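Local coordinates for protein AHL synthase (Burkholderia glumae, PDB 3P2H) that probably makes N-acyl-L-homoserine lactone quorum-sensing signals from fatty acyl-[ACP] and S-adenosyl-L-methionine, releasing S-methyl-5'-thioadenosine, at residues T3-A8 with V128-R133. The protein carries 3 engineered substitutions. Numbering follows the deposited sequence.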
loop_
_atom_site.group_PDB
_atom_site.type_symbol
_atom_site.label_atom_id
_atom_site.label_comp_id
_atom_site.label_asym_id
_atom_site.label_seq_id
_atom_site.Cartn_x
_atom_site.Cartn_y
_atom_site.Cartn_z
ATOM N N THR A 3 4.718 -13.709 2.018
ATOM C CA THR A 3 4.514 -12.620 1.068
ATOM C C THR A 3 5.102 -12.885 -0.318
ATOM O O THR A 3 6.144 -13.529 -0.458
ATOM C CB THR A 3 5.093 -11.307 1.621
ATOM O OG1 THR A 3 6.507 -11.443 1.782
ATOM C CG2 THR A 3 4.465 -10.982 2.980
ATOM N N PHE A 4 4.413 -12.374 -1.334
ATOM C CA PHE A 4 4.811 -12.538 -2.727
ATOM C C PHE A 4 4.778 -11.190 -3.426
ATOM O O PHE A 4 3.725 -10.562 -3.514
ATOM C CB PHE A 4 3.848 -13.486 -3.449
ATOM C CG PHE A 4 3.786 -14.856 -2.851
ATOM C CD1 PHE A 4 3.160 -15.068 -1.623
ATOM C CD2 PHE A 4 4.373 -15.936 -3.500
ATOM C CE1 PHE A 4 3.120 -16.333 -1.055
ATOM C CE2 PHE A 4 4.338 -17.209 -2.933
ATOM C CZ PHE A 4 3.712 -17.405 -1.712
ATOM N N VAL A 5 5.931 -10.750 -3.919
ATOM C CA VAL A 5 6.024 -9.476 -4.619
ATOM C C VAL A 5 6.079 -9.704 -6.130
ATOM O O VAL A 5 6.953 -10.414 -6.637
ATOM C CB VAL A 5 7.274 -8.692 -4.180
ATOM C CG1 VAL A 5 7.323 -7.353 -4.883
ATOM C CG2 VAL A 5 7.253 -8.494 -2.673
ATOM N N HIS A 6 5.137 -9.092 -6.838
ATOM C CA HIS A 6 5.045 -9.210 -8.286
ATOM C C HIS A 6 5.472 -7.886 -8.917
ATOM O O HIS A 6 4.771 -6.882 -8.792
ATOM C CB HIS A 6 3.604 -9.537 -8.685
ATOM C CG HIS A 6 3.084 -10.813 -8.096
ATOM N ND1 HIS A 6 3.174 -12.027 -8.748
ATOM C CD2 HIS A 6 2.489 -11.071 -6.907
ATOM C CE1 HIS A 6 2.657 -12.974 -7.985
ATOM N NE2 HIS A 6 2.233 -12.421 -6.862
ATOM N N GLU A 7 6.626 -7.885 -9.579
ATOM C CA GLU A 7 7.145 -6.678 -10.225
ATOM C C GLU A 7 7.712 -6.976 -11.612
ATOM O O GLU A 7 8.709 -6.381 -12.020
ATOM C CB GLU A 7 8.222 -6.028 -9.338
ATOM C CG GLU A 7 9.245 -7.002 -8.796
ATOM C CD GLU A 7 10.153 -6.405 -7.723
ATOM O OE1 GLU A 7 10.640 -7.182 -6.879
ATOM O OE2 GLU A 7 10.398 -5.179 -7.721
ATOM N N ALA A 8 7.056 -7.881 -12.338
ATOM C CA ALA A 8 7.502 -8.282 -13.669
ATOM C C ALA A 8 6.607 -7.787 -14.805
ATOM O O ALA A 8 6.464 -8.461 -15.824
ATOM C CB ALA A 8 7.616 -9.806 -13.733
ATOM N N VAL A 128 8.121 -2.346 1.902
ATOM C CA VAL A 128 9.299 -1.523 2.157
ATOM C C VAL A 128 10.541 -2.081 1.468
ATOM O O VAL A 128 11.239 -1.363 0.757
ATOM C CB VAL A 128 9.569 -1.400 3.673
ATOM C CG1 VAL A 128 10.922 -0.725 3.919
ATOM C CG2 VAL A 128 8.447 -0.587 4.326
ATOM N N GLU A 129 10.799 -3.365 1.677
ATOM C CA GLU A 129 11.946 -4.043 1.090
ATOM C C GLU A 129 11.976 -3.828 -0.421
ATOM O O GLU A 129 12.994 -3.411 -0.984
ATOM C CB GLU A 129 11.857 -5.534 1.400
ATOM C CG GLU A 129 13.125 -6.313 1.154
ATOM C CD GLU A 129 13.012 -7.728 1.672
ATOM O OE1 GLU A 129 13.982 -8.204 2.304
ATOM O OE2 GLU A 129 11.954 -8.367 1.449
ATOM N N CYS A 130 10.851 -4.105 -1.070
ATOM C CA CYS A 130 10.749 -3.938 -2.514
ATOM C C CYS A 130 11.033 -2.498 -2.946
ATOM O O CYS A 130 11.887 -2.253 -3.798
ATOM C CB CYS A 130 9.356 -4.344 -2.991
ATOM S SG CYS A 130 9.056 -3.952 -4.732
ATOM N N ALA A 131 10.323 -1.548 -2.346
ATOM C CA ALA A 131 10.492 -0.138 -2.680
ATOM C C ALA A 131 11.929 0.322 -2.492
ATOM O O ALA A 131 12.465 1.065 -3.317
ATOM C CB ALA A 131 9.557 0.716 -1.827
ATOM N N ALA A 132 12.549 -0.118 -1.402
ATOM C CA ALA A 132 13.924 0.259 -1.110
ATOM C C ALA A 132 14.858 -0.250 -2.204
ATOM O O ALA A 132 15.706 0.494 -2.700
ATOM C CB ALA A 132 14.340 -0.297 0.246
ATOM N N ARG A 133 14.698 -1.517 -2.579
ATOM C CA ARG A 133 15.525 -2.116 -3.618
ATOM C C ARG A 133 15.368 -1.399 -4.951
ATOM O O ARG A 133 16.225 -1.507 -5.825
ATOM C CB ARG A 133 15.181 -3.601 -3.782
ATOM C CG ARG A 133 15.564 -4.435 -2.571
ATOM C CD ARG A 133 15.151 -5.886 -2.729
ATOM N NE ARG A 133 15.560 -6.686 -1.579
ATOM C CZ ARG A 133 15.228 -7.962 -1.390
ATOM N NH1 ARG A 133 14.468 -8.600 -2.275
ATOM N NH2 ARG A 133 15.666 -8.607 -0.319
#
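Val-5 and Glu-7 of residues 3-8 both meet the thiol of Cys-130, where the C-terminal part of helix 120-133 packs against the first strand of the acetyltransferase-like alpha/beta fold of autoinducer synthases. Strand 2-6 runs antiparallel to strand 53-58, hydrogen-bonded to it through the backbones of Phe-4 (with Leu-56) and His-6 (with Tyr-54), whose side chains point to the other side of the strand from that of Val-5. The beta-branched Val-5 suits an extended strand. With CG1 anti to the backbone N (chi1 -178°), that methyl reaches the helix and lies 3.8 Å from Cys-130 SG, an apolar contact that continues onto Val-53, which both residues touch. Past the strand end, the side chain of Glu-7 leaves the backbone toward the helix and is extended beyond CG. This long acid can pass beside the sulfur and still carry its charge to the helix end, where OE2 forms a salt bridge with Arg-134. Arg-133 NH1 stays 6.2 Å from Glu-7 OE1, so any attraction is probably weak; its NH2 pairs by charge alone with Glu-129 OE1, 3.1 Å away. The small side chain of Cys-130 probably helps strand and helix come near, Val-5 CA lying 7.6 Å from Cys-130 CA. Its buried sulfur touches the methyl and, at roughly a right angle to it, the carboxylate, with Glu-7 OE2 3.5 Å from Cys-130 SG.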